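Local atomic coordinates of potential RNA-dependent RNA polymerase (Human picobirnavirus, PDB entry 5I61), a protein that catalyses RNA-templated synthesis of RNA from ribonucleoside triphosphates, and probably serves both transcription and replication of the viral genome. Residues B[242-247]-B[353-358]. Sequence-based numbering, arbitrary orientation.
Sequences RRITKM and NSQCLG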
loop_
_atom_site.group_PDB
_atom_site.type_symbol
_atom_site.label_atom_id
_atom_site.label_comp_id
_atom_site.label_asym_id
_atom_site.label_seq_id
_atom_site.Cartn_x
_atom_site.Cartn_y
_atom_site.Cartn_z
ATOM N N ARG B 242 -7.205 -15.680 9.538
ATOM C CA ARG B 242 -7.514 -17.099 9.498
ATOM C C ARG B 242 -6.352 -17.901 8.936
ATOM O O ARG B 242 -6.083 -19.009 9.408
ATOM C CB ARG B 242 -8.777 -17.364 8.689
ATOM C CG ARG B 242 -9.146 -18.855 8.737
ATOM C CD ARG B 242 -10.371 -19.145 7.923
ATOM N NE ARG B 242 -11.190 -17.951 7.902
ATOM C CZ ARG B 242 -11.293 -17.133 6.881
ATOM N NH1 ARG B 242 -10.576 -17.385 5.743
ATOM N NH2 ARG B 242 -12.089 -16.052 7.000
ATOM N N ARG B 243 -5.628 -17.330 7.968
ATOM C CA ARG B 243 -4.486 -18.006 7.381
ATOM C C ARG B 243 -3.266 -17.944 8.300
ATOM O O ARG B 243 -2.479 -18.908 8.336
ATOM C CB ARG B 243 -4.201 -17.398 6.010
ATOM C CG ARG B 243 -3.057 -18.056 5.305
ATOM C CD ARG B 243 -3.207 -18.061 3.813
ATOM N NE ARG B 243 -4.468 -18.640 3.332
ATOM C CZ ARG B 243 -4.873 -18.568 2.060
ATOM N NH1 ARG B 243 -4.125 -17.942 1.149
ATOM N NH2 ARG B 243 -6.020 -19.114 1.698
ATOM N N ILE B 244 -3.097 -16.838 9.056
ATOM C CA ILE B 244 -2.101 -16.829 10.129
ATOM C C ILE B 244 -2.373 -17.984 11.080
ATOM O O ILE B 244 -1.450 -18.693 11.480
ATOM C CB ILE B 244 -2.082 -15.489 10.891
ATOM C CG1 ILE B 244 -1.554 -14.359 10.027
ATOM C CG2 ILE B 244 -1.237 -15.612 12.157
ATOM C CD1 ILE B 244 -0.089 -14.409 9.756
ATOM N N THR B 245 -3.648 -18.219 11.426
ATOM C CA THR B 245 -3.957 -19.307 12.352
ATOM C C THR B 245 -3.565 -20.648 11.754
ATOM O O THR B 245 -2.869 -21.448 12.392
ATOM C CB THR B 245 -5.442 -19.327 12.721
ATOM O OG1 THR B 245 -5.872 -18.016 13.107
ATOM C CG2 THR B 245 -5.686 -20.315 13.882
ATOM N N LYS B 246 -4.004 -20.902 10.514
ATOM C CA LYS B 246 -3.644 -22.143 9.824
ATOM C C LYS B 246 -2.128 -22.317 9.765
ATOM O O LYS B 246 -1.609 -23.423 9.944
ATOM C CB LYS B 246 -4.236 -22.148 8.412
ATOM C CG LYS B 246 -5.705 -22.603 8.262
ATOM C CD LYS B 246 -6.206 -22.389 6.791
ATOM C CE LYS B 246 -6.833 -20.953 6.531
ATOM N NZ LYS B 246 -6.762 -20.292 5.129
HETATM N N MSE B 247 -1.398 -21.232 9.535
HETATM C CA MSE B 247 0.053 -21.320 9.494
HETATM C C MSE B 247 0.634 -21.776 10.843
HETATM O O MSE B 247 1.511 -22.650 10.873
HETATM C CB MSE B 247 0.665 -19.979 9.098
HETATM C CG MSE B 247 2.203 -20.000 9.079
HETATM SE SE MSE B 247 2.998 -18.213 8.888
HETATM C CE MSE B 247 2.514 -17.481 10.659
ATOM N N ASN B 353 0.187 -21.765 3.968
ATOM C CA ASN B 353 -0.453 -20.724 4.763
ATOM C C ASN B 353 0.467 -19.542 5.039
ATOM O O ASN B 353 0.035 -18.574 5.656
ATOM C CB ASN B 353 -0.985 -21.319 6.061
ATOM C CG ASN B 353 -1.825 -22.557 5.805
ATOM O OD1 ASN B 353 -2.910 -22.483 5.233
ATOM N ND2 ASN B 353 -1.315 -23.698 6.218
ATOM N N SER B 354 1.709 -19.599 4.589
ATOM C CA SER B 354 2.520 -18.406 4.407
ATOM C C SER B 354 1.782 -17.352 3.572
ATOM O O SER B 354 0.939 -17.668 2.720
ATOM C CB SER B 354 3.836 -18.798 3.718
ATOM O OG SER B 354 4.472 -19.847 4.438
ATOM N N GLN B 355 2.115 -16.077 3.804
ATOM C CA GLN B 355 1.390 -14.957 3.192
ATOM C C GLN B 355 2.373 -13.913 2.675
ATOM O O GLN B 355 3.458 -13.730 3.242
ATOM C CB GLN B 355 0.416 -14.260 4.197
ATOM C CG GLN B 355 -0.774 -15.113 4.584
ATOM C CD GLN B 355 -1.839 -14.350 5.396
ATOM O OE1 GLN B 355 -2.655 -13.599 4.820
ATOM N NE2 GLN B 355 -1.858 -14.571 6.729
ATOM N N CYS B 356 1.971 -13.198 1.626
ATOM C CA CYS B 356 2.734 -12.028 1.239
ATOM C C CYS B 356 1.836 -11.033 0.523
ATOM O O CYS B 356 0.781 -11.386 -0.017
ATOM C CB CYS B 356 3.929 -12.400 0.357
ATOM S SG CYS B 356 3.498 -13.283 -1.192
ATOM N N LEU B 357 2.270 -9.775 0.540
ATOM C CA LEU B 357 1.537 -8.670 -0.063
ATOM C C LEU B 357 2.554 -7.572 -0.335
ATOM O O LEU B 357 3.157 -7.047 0.609
ATOM C CB LEU B 357 0.422 -8.174 0.864
ATOM C CG LEU B 357 -0.743 -7.297 0.344
ATOM C CD1 LEU B 357 -0.316 -5.932 -0.113
ATOM C CD2 LEU B 357 -1.574 -7.966 -0.737
ATOM N N GLY B 358 2.732 -7.228 -1.608
ATOM C CA GLY B 358 3.795 -6.322 -2.018
ATOM C C GLY B 358 5.112 -6.605 -1.319
ATOM O O GLY B 358 5.691 -7.685 -1.481
HETATM O O HOH W 1 -1.322 -17.313 1.431
#
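Met-247 and Asn-353 bring their backbones together, CA to CA 4.8 Å, where helix 237-250 passes the turn leading into edge strand 355-357; beyond Gln-355 the strand leaves the helix behind. This is the polymerase palm, a helix packed against a face of its antiparallel sheet, where Ile-244 and Met-247 also touch Val-362 of the next strand, and strand 355-357 runs into Gly-358, first residue of the Gly-Asp-Asp signature of motif C. No direct hydrogen bond joins the two segments. Asn-353 lays its CB against the helix backbone, 3.5 Å from Met-247 N, while its OD1 lies 3.5 Å from Lys-246 CB, the two side chains crossing at about a right angle. Gln-355, extended beyond CG, reaches the helix with its amide: NE2 meets Ile-244 CG1 at 3.3 Å and donates to Val-240 O, one turn earlier. Its CG and CD lie slantwise across CB, CG and CD of Arg-243, with the amide and guanidinium planes 67° apart. Arg-243 sends CG away from its own backbone N (chi1 -178°) to within 3.2 Å of Asn-353 O, then bends at chi2 and chi3. Ser-354 O, also bonded by Arg-336, accepts from a water at 2.6 Å, and that water in turn accepts from Arg-243 NH1 at 2.9 Å.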